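Local coordinates for protein transcriptional regulator (AraC-type DNA-binding domain-containing proteins) (Chromobacterium violaceum, PDB 3OIO) that probably binds specific DNA sequences through this helix-turn-helix domain and so regulates transcription as an AraC-type factor, at residues Q6-M16 / V33-F44. Residues are numbered along the deposited sequence; the frame is centred on the assembly and turned at random.
Sequences QPKLTEAVSLM and VGVSRRQLERLF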
loop_
_atom_site.group_PDB
_atom_site.type_symbol
_atom_site.label_atom_id
_atom_site.label_comp_id
_atom_site.label_asym_id
_atom_site.label_seq_id
_atom_site.Cartn_x
_atom_site.Cartn_y
_atom_site.Cartn_z
ATOM N N GLN A 6 15.641 12.234 1.542
ATOM C CA GLN A 6 16.196 10.879 1.388
ATOM C C GLN A 6 15.796 10.347 0.065
ATOM O O GLN A 6 14.815 9.570 -0.022
ATOM C CB GLN A 6 15.660 9.943 2.445
ATOM C CG GLN A 6 16.263 10.211 3.743
ATOM C CD GLN A 6 17.771 10.223 3.650
ATOM O OE1 GLN A 6 18.392 9.316 3.060
ATOM N NE2 GLN A 6 18.380 11.246 4.240
ATOM N N PRO A 7 16.534 10.751 -0.976
ATOM C CA PRO A 7 16.134 10.386 -2.314
ATOM C C PRO A 7 16.022 8.894 -2.532
ATOM O O PRO A 7 15.206 8.482 -3.335
ATOM C CB PRO A 7 17.245 10.990 -3.199
ATOM C CG PRO A 7 18.427 11.165 -2.253
ATOM C CD PRO A 7 17.718 11.636 -1.009
ATOM N N LYS A 8 16.835 8.078 -1.858
ATOM C CA LYS A 8 16.705 6.655 -2.089
ATOM C C LYS A 8 15.378 6.121 -1.588
ATOM O O LYS A 8 14.775 5.242 -2.211
ATOM C CB LYS A 8 17.823 5.854 -1.435
ATOM C CG LYS A 8 18.274 4.799 -2.360
ATOM C CD LYS A 8 19.395 5.404 -3.202
ATOM C CE LYS A 8 19.602 4.634 -4.482
ATOM N NZ LYS A 8 18.886 5.238 -5.641
ATOM N N LEU A 9 14.926 6.650 -0.458
ATOM C CA LEU A 9 13.654 6.220 0.096
ATOM C C LEU A 9 12.498 6.706 -0.793
ATOM O O LEU A 9 11.582 5.943 -1.111
ATOM C CB LEU A 9 13.492 6.746 1.515
ATOM C CG LEU A 9 12.193 6.346 2.204
ATOM C CD1 LEU A 9 11.954 4.842 2.238
ATOM C CD2 LEU A 9 12.213 6.905 3.600
ATOM N N THR A 10 12.509 7.975 -1.194
ATOM C CA THR A 10 11.450 8.459 -2.094
ATOM C C THR A 10 11.467 7.727 -3.446
ATOM O O THR A 10 10.407 7.468 -4.021
ATOM C CB THR A 10 11.487 9.990 -2.277
ATOM O OG1 THR A 10 12.700 10.318 -2.912
ATOM C CG2 THR A 10 11.491 10.696 -0.945
ATOM N N GLU A 11 12.656 7.319 -3.921
ATOM C CA GLU A 11 12.729 6.546 -5.160
ATOM C C GLU A 11 12.035 5.194 -4.979
ATOM O O GLU A 11 11.245 4.759 -5.821
ATOM C CB GLU A 11 14.185 6.333 -5.570
ATOM C CG GLU A 11 14.329 5.639 -6.896
ATOM C CD GLU A 11 15.786 5.416 -7.306
ATOM O OE1 GLU A 11 16.714 6.052 -6.758
ATOM O OE2 GLU A 11 16.000 4.576 -8.193
ATOM N N ALA A 12 12.348 4.537 -3.865
ATOM C CA ALA A 12 11.729 3.235 -3.560
ATOM C C ALA A 12 10.208 3.387 -3.475
ATOM O O ALA A 12 9.459 2.561 -4.016
ATOM C CB ALA A 12 12.290 2.660 -2.257
ATOM N N VAL A 13 9.732 4.432 -2.804
ATOM C CA VAL A 13 8.293 4.594 -2.692
ATOM C C VAL A 13 7.656 4.848 -4.067
ATOM O O VAL A 13 6.598 4.297 -4.369
ATOM C CB VAL A 13 7.943 5.746 -1.711
ATOM C CG1 VAL A 13 6.451 6.157 -1.839
ATOM C CG2 VAL A 13 8.303 5.284 -0.261
ATOM N N SER A 14 8.311 5.646 -4.908
ATOM C CA SER A 14 7.792 5.882 -6.261
ATOM C C SER A 14 7.724 4.594 -7.074
ATOM O O SER A 14 6.753 4.359 -7.804
ATOM C CB SER A 14 8.652 6.928 -6.994
ATOM O OG SER A 14 8.414 8.199 -6.411
ATOM N N LEU A 15 8.739 3.739 -6.922
ATOM C CA LEU A 15 8.731 2.474 -7.618
ATOM C C LEU A 15 7.582 1.603 -7.112
ATOM O O LEU A 15 6.858 0.980 -7.909
ATOM C CB LEU A 15 10.068 1.780 -7.402
ATOM C CG LEU A 15 10.230 0.426 -8.064
ATOM C CD1 LEU A 15 10.092 0.539 -9.611
ATOM C CD2 LEU A 15 11.618 -0.115 -7.658
HETATM N N MSE A 16 7.384 1.582 -5.792
HETATM C CA MSE A 16 6.264 0.786 -5.234
HETATM C C MSE A 16 4.919 1.292 -5.784
HETATM O O MSE A 16 4.049 0.489 -6.110
HETATM C CB MSE A 16 6.258 0.826 -3.702
HETATM C CG MSE A 16 7.511 0.161 -3.106
HETATM SE SE MSE A 16 7.608 0.671 -1.246
HETATM C CE MSE A 16 8.106 -0.849 -0.352
ATOM N N VAL A 33 16.459 0.189 -7.056
ATOM C CA VAL A 33 16.970 1.463 -6.524
ATOM C C VAL A 33 18.474 1.475 -6.268
ATOM O O VAL A 33 19.068 2.562 -6.144
ATOM C CB VAL A 33 16.182 2.055 -5.329
ATOM C CG1 VAL A 33 14.666 1.998 -5.593
ATOM C CG2 VAL A 33 16.495 1.352 -4.058
ATOM N N GLY A 34 19.112 0.313 -6.248
ATOM C CA GLY A 34 20.558 0.289 -6.123
ATOM C C GLY A 34 21.050 0.408 -4.699
ATOM O O GLY A 34 22.057 1.089 -4.439
ATOM N N VAL A 35 20.343 -0.239 -3.770
ATOM C CA VAL A 35 20.866 -0.371 -2.406
ATOM C C VAL A 35 20.730 -1.822 -1.981
ATOM O O VAL A 35 19.986 -2.577 -2.627
ATOM C CB VAL A 35 20.125 0.565 -1.391
ATOM C CG1 VAL A 35 20.322 2.041 -1.775
ATOM C CG2 VAL A 35 18.598 0.219 -1.268
ATOM N N SER A 36 21.426 -2.235 -0.914
ATOM C CA SER A 36 21.196 -3.592 -0.408
ATOM C C SER A 36 19.843 -3.714 0.257
ATOM O O SER A 36 19.220 -2.703 0.620
ATOM C CB SER A 36 22.271 -3.980 0.618
ATOM O OG SER A 36 22.055 -3.212 1.809
ATOM N N ARG A 37 19.388 -4.951 0.433
ATOM C CA ARG A 37 18.145 -5.151 1.148
ATOM C C ARG A 37 18.209 -4.523 2.565
ATOM O O ARG A 37 17.271 -3.847 3.015
ATOM C CB ARG A 37 17.769 -6.646 1.178
ATOM C CG ARG A 37 16.507 -6.826 1.972
ATOM C CD ARG A 37 15.992 -8.230 1.864
ATOM N NE ARG A 37 15.260 -8.569 3.056
ATOM C CZ ARG A 37 14.718 -9.759 3.258
ATOM N NH1 ARG A 37 14.744 -10.659 2.297
ATOM N NH2 ARG A 37 14.074 -10.007 4.380
ATOM N N ARG A 38 19.310 -4.773 3.276
ATOM C CA ARG A 38 19.492 -4.224 4.608
ATOM C C ARG A 38 19.399 -2.698 4.596
ATOM O O ARG A 38 18.777 -2.093 5.474
ATOM C CB ARG A 38 20.826 -4.694 5.172
ATOM C CG ARG A 38 21.107 -4.193 6.559
ATOM C CD ARG A 38 22.352 -4.924 6.970
ATOM N NE ARG A 38 22.912 -4.527 8.223
ATOM C CZ ARG A 38 24.097 -4.971 8.641
ATOM N NH1 ARG A 38 24.826 -5.811 7.870
ATOM N NH2 ARG A 38 24.561 -4.578 9.822
ATOM N N GLN A 39 20.035 -2.081 3.610
ATOM C CA GLN A 39 19.992 -0.622 3.516
ATOM C C GLN A 39 18.590 -0.112 3.234
ATOM O O GLN A 39 18.196 0.910 3.774
ATOM C CB GLN A 39 20.944 -0.141 2.445
ATOM C CG GLN A 39 22.372 -0.311 2.926
ATOM C CD GLN A 39 23.414 -0.177 1.866
ATOM O OE1 GLN A 39 23.152 -0.270 0.621
ATOM N NE2 GLN A 39 24.653 0.037 2.344
ATOM N N LEU A 40 17.823 -0.836 2.415
ATOM C CA LEU A 40 16.472 -0.404 2.118
ATOM C C LEU A 40 15.649 -0.492 3.410
ATOM O O LEU A 40 14.869 0.417 3.746
ATOM C CB LEU A 40 15.837 -1.303 1.036
ATOM C CG LEU A 40 14.435 -0.838 0.585
ATOM C CD1 LEU A 40 14.486 0.501 -0.180
ATOM C CD2 LEU A 40 13.764 -1.946 -0.245
ATOM N N GLU A 41 15.840 -1.588 4.140
ATOM C CA GLU A 41 15.124 -1.762 5.411
ATOM C C GLU A 41 15.484 -0.648 6.383
ATOM O O GLU A 41 14.597 -0.103 7.081
ATOM C CB GLU A 41 15.456 -3.140 6.001
ATOM C CG GLU A 41 14.738 -4.221 5.254
ATOM C CD GLU A 41 15.228 -5.598 5.547
ATOM O OE1 GLU A 41 16.272 -5.736 6.206
ATOM O OE2 GLU A 41 14.580 -6.551 5.082
ATOM N N ARG A 42 16.765 -0.293 6.444
ATOM C CA ARG A 42 17.191 0.784 7.329
ATOM C C ARG A 42 16.536 2.123 6.962
ATOM O O ARG A 42 16.132 2.888 7.856
ATOM C CB ARG A 42 18.721 0.894 7.391
ATOM C CG ARG A 42 19.203 2.158 8.085
ATOM C CD ARG A 42 18.342 2.516 9.284
ATOM N NE ARG A 42 18.790 1.865 10.513
ATOM C CZ ARG A 42 19.896 2.201 11.169
ATOM N NH1 ARG A 42 20.670 3.177 10.709
ATOM N NH2 ARG A 42 20.234 1.557 12.279
ATOM N N LEU A 43 16.401 2.395 5.665
ATOM C CA LEU A 43 15.754 3.634 5.214
ATOM C C LEU A 43 14.305 3.673 5.685
ATOM O O LEU A 43 13.826 4.708 6.195
ATOM C CB LEU A 43 15.824 3.788 3.680
ATOM C CG LEU A 43 17.179 4.171 3.095
ATOM C CD1 LEU A 43 17.197 3.851 1.612
ATOM C CD2 LEU A 43 17.471 5.648 3.348
ATOM N N PHE A 44 13.599 2.562 5.526
ATOM C CA PHE A 44 12.179 2.545 5.875
ATOM C C PHE A 44 12.025 2.634 7.360
ATOM O O PHE A 44 11.133 3.351 7.851
ATOM C CB PHE A 44 11.467 1.315 5.302
ATOM C CG PHE A 44 10.947 1.537 3.908
ATOM C CD1 PHE A 44 9.641 1.970 3.689
ATOM C CD2 PHE A 44 11.777 1.348 2.820
ATOM C CE1 PHE A 44 9.157 2.182 2.377
ATOM C CE2 PHE A 44 11.312 1.560 1.519
ATOM C CZ PHE A 44 9.987 1.990 1.302
#
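The F44 ring is a knob in the hollow formed by L9, A12, V13 and M16. L9 CD1 sits over one ring face, 3.4 Å from the centroid and 12° off the normal, a close CH-pi contact; L9 CG lies anti to the backbone N (chi1 -180°), which lets this branch reach across from its own helix. A12 CB meets the ring edge near CE2, while V13 CG2 and M16 SE approach F44 CZ obliquely, M16 SE at 3.7 Å from it in a Met-aromatic contact. A second knob, V33 at the end of helix 26-33, fills the next hollow, among K8, E11, A12 and L15, with CG1 3.8 Å from A12 CA. Between the two knobs the small A12 lets L40 CD1 come within 3.7 Å of its CB. Helix 7-16 lies almost at right angles (97°) across helix 37-44 of the AraC-type helix-turn-helix domain, where helix 26-33 and helix 37-47 are probably the first helix-turn-helix pair; I29 of helix 26-33 also packs on A12 and M16. Towards the start of helix 7-16, L43 splays its two methyls, CD1 against K8 CB and CD2 against Q6 OE1. The modelled K8 chain, one of two conformers, runs past V35 in the opposite sense; K8 NZ lies 2.6 Å from E11 OE1, a salt bridge that holds for this conformer and is otherwise uncertain.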